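Local coordinates for abietadiene synthase, chloroplastic (Abies grandis, PDB 3S9V), which belongs to the terpene synthase family and is a largely helical plant enzyme of the chloroplast with a metal-binding domain, at residues 80-93 / 120-132. Numbering follows the deposited sequence.
Sequences VEWILQNQLKDGSW and TGETQVQKGIEFF
Val-80 meets Thr-120 methyl to methyl, with CG1 4.1 Å from CG2 of the threonine. One turn on, Leu-84 lays CD2 against Gly-121, 3.6 Å from its CA, at the N-cap of helix 122-136. The carbonyl of Leu-84, near the end of helix 77-85, accepts a long, fairly straight bond from Gln-124 (NE2 to O 3.3 Å). The Gln-124 chain bends at chi2 (97°), which carries its amide across to that carbonyl.

Gln-87 supplies the second hydrogen bond between the segments. Its chain is fully extended, with CG anti to the backbone N (chi1 180°), and reaches the helix. NE2 donates to Gln-124 O at 3.0 Å and also to Gly-91 O, at the end of the turn that follows. Gln-124 O takes Gly-128 N from the opposite face of its carbonyl. OE1 of Gln-87 rests on CB and CG of Gln-124.

Leu-88 to Gly-91 form a type I turn. Asp-90 OD2 accepts from Ser-92 N, an Asx turn, and also from Ser-92 OG, while OD1 approaches Phe-131 CE1. A water joins Asp-90 O to Lys-127 O. Gly-91 has positive phi (96°) and, lacking a side chain, lies close on the helix: its CA comes 3.8 Å from Lys-127 O, and its O takes a CA-H...O contact from Gly-128 CA at 3.2 Å.

Ser-92 CB sits over one face of the Phe-131 ring. Trp-93 brings CH2 to 3.7 Å from Gln-124 O, and its NE1 donates to Ile-83 O, tying the turn back to helix 77-85. The turn after that helix thus packs on helix 122-136 through Gln-87, Gly-91 and Trp-93. Residues 87-93, Gln-Leu-Lys-Asp-Gly-Ser-Trp, fit the QW motif found in the alpha-barrel domains of terpene cyclases.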
# COMPACT_ATOMS: atom_id res chain seq x y z
N VAL A 80 -19.79 8.56 -34.97
CA VAL A 80 -21.15 8.14 -35.27
C VAL A 80 -21.12 6.69 -35.73
O VAL A 80 -21.95 5.87 -35.32
CB VAL A 80 -21.78 9.01 -36.37
CG1 VAL A 80 -23.11 8.39 -36.84
CG2 VAL A 80 -22.02 10.41 -35.85
N GLU A 81 -20.15 6.37 -36.58
CA GLU A 81 -20.00 5.02 -37.08
C GLU A 81 -19.70 4.08 -35.91
O GLU A 81 -20.19 2.96 -35.87
CB GLU A 81 -18.87 4.95 -38.11
CG GLU A 81 -18.71 3.56 -38.74
CD GLU A 81 -19.89 3.15 -39.60
OE1 GLU A 81 -20.08 1.93 -39.81
OE2 GLU A 81 -20.63 4.04 -40.09
N TRP A 82 -18.89 4.54 -34.96
CA TRP A 82 -18.55 3.72 -33.80
C TRP A 82 -19.84 3.31 -33.08
O TRP A 82 -20.01 2.16 -32.69
CB TRP A 82 -17.65 4.47 -32.82
CG TRP A 82 -17.23 3.60 -31.68
CD1 TRP A 82 -16.16 2.76 -31.64
CD2 TRP A 82 -17.95 3.39 -30.46
NE1 TRP A 82 -16.16 2.03 -30.48
CE2 TRP A 82 -17.25 2.39 -29.74
CE3 TRP A 82 -19.11 3.93 -29.91
CZ2 TRP A 82 -17.69 1.93 -28.49
CZ3 TRP A 82 -19.55 3.48 -28.67
CH2 TRP A 82 -18.84 2.49 -27.97
N ILE A 83 -20.73 4.27 -32.90
CA ILE A 83 -21.99 4.00 -32.22
C ILE A 83 -22.77 2.93 -32.98
O ILE A 83 -23.25 1.97 -32.39
CB ILE A 83 -22.84 5.28 -32.12
CG1 ILE A 83 -22.11 6.30 -31.23
CG2 ILE A 83 -24.20 4.96 -31.56
CD1 ILE A 83 -22.72 7.69 -31.26
N LEU A 84 -22.87 3.10 -34.30
CA LEU A 84 -23.59 2.15 -35.14
C LEU A 84 -23.03 0.72 -35.07
O LEU A 84 -23.77 -0.25 -35.19
CB LEU A 84 -23.56 2.62 -36.59
CG LEU A 84 -24.27 3.93 -36.92
CD1 LEU A 84 -24.00 4.32 -38.37
CD2 LEU A 84 -25.76 3.78 -36.69
N GLN A 85 -21.72 0.61 -34.88
CA GLN A 85 -21.05 -0.68 -34.84
C GLN A 85 -20.90 -1.32 -33.46
O GLN A 85 -20.56 -2.50 -33.37
CB GLN A 85 -19.66 -0.54 -35.45
CG GLN A 85 -19.62 0.16 -36.80
CD GLN A 85 -19.95 -0.77 -37.94
OE1 GLN A 85 -21.03 -1.36 -37.99
NE2 GLN A 85 -19.01 -0.90 -38.88
N ASN A 86 -21.16 -0.58 -32.39
CA ASN A 86 -20.96 -1.13 -31.05
C ASN A 86 -22.15 -1.31 -30.12
O ASN A 86 -21.99 -1.28 -28.90
CB ASN A 86 -19.88 -0.32 -30.34
CG ASN A 86 -18.49 -0.68 -30.82
OD1 ASN A 86 -17.90 -1.65 -30.36
ND2 ASN A 86 -17.98 0.10 -31.77
N GLN A 87 -23.33 -1.50 -30.70
CA GLN A 87 -24.50 -1.73 -29.88
C GLN A 87 -24.44 -3.20 -29.46
O GLN A 87 -23.98 -4.05 -30.22
CB GLN A 87 -25.77 -1.45 -30.69
CG GLN A 87 -27.06 -1.66 -29.92
CD GLN A 87 -28.28 -1.33 -30.75
OE1 GLN A 87 -28.36 -1.68 -31.93
NE2 GLN A 87 -29.25 -0.66 -30.14
N LEU A 88 -24.90 -3.51 -28.24
CA LEU A 88 -24.89 -4.88 -27.74
C LEU A 88 -26.10 -5.68 -28.22
O LEU A 88 -27.04 -5.12 -28.78
CB LEU A 88 -24.82 -4.86 -26.21
CG LEU A 88 -23.66 -4.08 -25.60
CD1 LEU A 88 -23.75 -4.12 -24.08
CD2 LEU A 88 -22.33 -4.66 -26.06
N LYS A 89 -26.06 -6.99 -27.99
CA LYS A 89 -27.14 -7.89 -28.41
C LYS A 89 -28.52 -7.58 -27.84
O LYS A 89 -29.53 -7.79 -28.51
CB LYS A 89 -26.79 -9.34 -28.09
CG LYS A 89 -25.67 -9.90 -28.94
CD LYS A 89 -25.39 -11.37 -28.62
CE LYS A 89 -24.30 -11.92 -29.52
NZ LYS A 89 -24.01 -13.35 -29.23
N ASP A 90 -28.58 -7.10 -26.61
CA ASP A 90 -29.86 -6.78 -26.00
C ASP A 90 -30.37 -5.40 -26.41
O ASP A 90 -31.42 -4.96 -25.95
CB ASP A 90 -29.75 -6.88 -24.47
CG ASP A 90 -28.77 -5.88 -23.87
OD1 ASP A 90 -28.59 -5.89 -22.63
OD2 ASP A 90 -28.18 -5.08 -24.63
N GLY A 91 -29.62 -4.71 -27.26
CA GLY A 91 -30.05 -3.40 -27.73
C GLY A 91 -29.48 -2.22 -26.97
O GLY A 91 -29.70 -1.07 -27.34
N SER A 92 -28.74 -2.50 -25.91
CA SER A 92 -28.15 -1.43 -25.12
C SER A 92 -26.74 -1.11 -25.61
O SER A 92 -26.20 -1.81 -26.48
CB SER A 92 -28.06 -1.86 -23.65
OG SER A 92 -27.09 -2.88 -23.49
N TRP A 93 -26.18 -0.04 -25.06
CA TRP A 93 -24.81 0.37 -25.34
C TRP A 93 -24.17 0.45 -23.96
O TRP A 93 -24.87 0.64 -22.96
CB TRP A 93 -24.76 1.76 -25.99
CG TRP A 93 -24.91 1.77 -27.48
CD1 TRP A 93 -23.93 1.60 -28.41
CD2 TRP A 93 -26.13 1.96 -28.20
NE1 TRP A 93 -24.46 1.69 -29.68
CE2 TRP A 93 -25.81 1.90 -29.58
CE3 TRP A 93 -27.46 2.17 -27.82
CZ2 TRP A 93 -26.77 2.06 -30.58
CZ3 TRP A 93 -28.42 2.33 -28.82
CH2 TRP A 93 -28.06 2.27 -30.18
N THR A 120 -29.94 8.77 -38.50
CA THR A 120 -29.29 7.55 -38.94
C THR A 120 -29.49 6.38 -37.97
O THR A 120 -30.01 6.56 -36.87
CB THR A 120 -27.78 7.81 -39.18
OG1 THR A 120 -27.18 6.65 -39.77
CG2 THR A 120 -27.08 8.14 -37.87
N GLY A 121 -29.12 5.19 -38.42
CA GLY A 121 -29.26 3.98 -37.62
C GLY A 121 -30.65 3.72 -37.08
O GLY A 121 -30.82 3.42 -35.90
N GLU A 122 -31.66 3.82 -37.95
CA GLU A 122 -33.05 3.61 -37.54
C GLU A 122 -33.30 2.32 -36.77
O GLU A 122 -34.04 2.32 -35.78
CB GLU A 122 -33.99 3.63 -38.76
CG GLU A 122 -34.34 5.02 -39.27
CD GLU A 122 -33.25 5.65 -40.13
OE1 GLU A 122 -33.40 6.83 -40.50
OE2 GLU A 122 -32.25 4.96 -40.42
N THR A 123 -32.70 1.22 -37.21
CA THR A 123 -32.91 -0.04 -36.51
C THR A 123 -32.25 -0.01 -35.13
O THR A 123 -32.89 -0.39 -34.14
CB THR A 123 -32.38 -1.25 -37.32
OG1 THR A 123 -30.96 -1.17 -37.46
CG2 THR A 123 -33.02 -1.26 -38.70
N GLN A 124 -31.00 0.44 -35.04
CA GLN A 124 -30.33 0.50 -33.75
C GLN A 124 -31.12 1.36 -32.77
O GLN A 124 -31.25 1.01 -31.59
CB GLN A 124 -28.90 1.05 -33.89
CG GLN A 124 -27.96 0.13 -34.64
CD GLN A 124 -27.83 0.51 -36.10
OE1 GLN A 124 -28.81 0.89 -36.74
NE2 GLN A 124 -26.62 0.40 -36.64
N VAL A 125 -31.64 2.48 -33.24
CA VAL A 125 -32.42 3.34 -32.37
C VAL A 125 -33.62 2.58 -31.84
O VAL A 125 -33.93 2.67 -30.65
CB VAL A 125 -32.89 4.61 -33.10
CG1 VAL A 125 -33.94 5.33 -32.27
CG2 VAL A 125 -31.71 5.54 -33.34
N GLN A 126 -34.29 1.83 -32.70
CA GLN A 126 -35.46 1.06 -32.27
C GLN A 126 -35.09 -0.01 -31.23
O GLN A 126 -35.78 -0.15 -30.22
CB GLN A 126 -36.15 0.40 -33.47
CG GLN A 126 -37.48 -0.26 -33.13
CD GLN A 126 -38.36 0.61 -32.23
OE1 GLN A 126 -38.42 1.84 -32.39
NE2 GLN A 126 -39.04 -0.02 -31.28
N LYS A 127 -34.01 -0.75 -31.47
CA LYS A 127 -33.57 -1.77 -30.52
C LYS A 127 -33.16 -1.11 -29.19
O LYS A 127 -33.36 -1.68 -28.12
CB LYS A 127 -32.37 -2.55 -31.06
CG LYS A 127 -32.72 -3.56 -32.13
CD LYS A 127 -31.46 -4.25 -32.64
CE LYS A 127 -31.80 -5.26 -33.72
NZ LYS A 127 -30.58 -5.97 -34.20
N GLY A 128 -32.58 0.09 -29.29
CA GLY A 128 -32.16 0.80 -28.10
C GLY A 128 -33.37 1.23 -27.29
O GLY A 128 -33.39 1.11 -26.07
N ILE A 129 -34.40 1.72 -27.98
CA ILE A 129 -35.62 2.15 -27.33
C ILE A 129 -36.24 0.99 -26.55
O ILE A 129 -36.64 1.16 -25.39
CB ILE A 129 -36.66 2.68 -28.36
CG1 ILE A 129 -36.25 4.07 -28.83
CG2 ILE A 129 -38.05 2.74 -27.73
CD1 ILE A 129 -37.22 4.71 -29.79
N GLU A 130 -36.28 -0.17 -27.18
CA GLU A 130 -36.85 -1.36 -26.55
C GLU A 130 -36.04 -1.75 -25.33
O GLU A 130 -36.61 -2.08 -24.29
CB GLU A 130 -36.90 -2.51 -27.55
CG GLU A 130 -37.57 -2.11 -28.86
CD GLU A 130 -37.74 -3.26 -29.83
OE1 GLU A 130 -36.88 -4.17 -29.85
OE2 GLU A 130 -38.72 -3.24 -30.60
N PHE A 131 -34.72 -1.73 -25.44
CA PHE A 131 -33.90 -2.08 -24.29
C PHE A 131 -34.16 -1.09 -23.16
O PHE A 131 -34.40 -1.48 -22.03
CB PHE A 131 -32.40 -2.04 -24.60
CG PHE A 131 -31.55 -2.15 -23.37
CD1 PHE A 131 -31.28 -3.40 -22.81
CD2 PHE A 131 -31.10 -1.02 -22.71
CE1 PHE A 131 -30.58 -3.51 -21.62
CE2 PHE A 131 -30.39 -1.12 -21.51
CZ PHE A 131 -30.13 -2.37 -20.97
N PHE A 132 -34.10 0.20 -23.49
CA PHE A 132 -34.32 1.24 -22.50
C PHE A 132 -35.66 1.05 -21.78
O PHE A 132 -35.74 1.22 -20.57
CB PHE A 132 -34.26 2.62 -23.15
CG PHE A 132 -34.54 3.76 -22.20
CD1 PHE A 132 -35.85 4.07 -21.83
CD2 PHE A 132 -33.50 4.51 -21.67
CE1 PHE A 132 -36.11 5.11 -20.95
CE2 PHE A 132 -33.76 5.55 -20.79
CZ PHE A 132 -35.06 5.86 -20.43
O HOH W 1 -33.62 -4.56 -27.96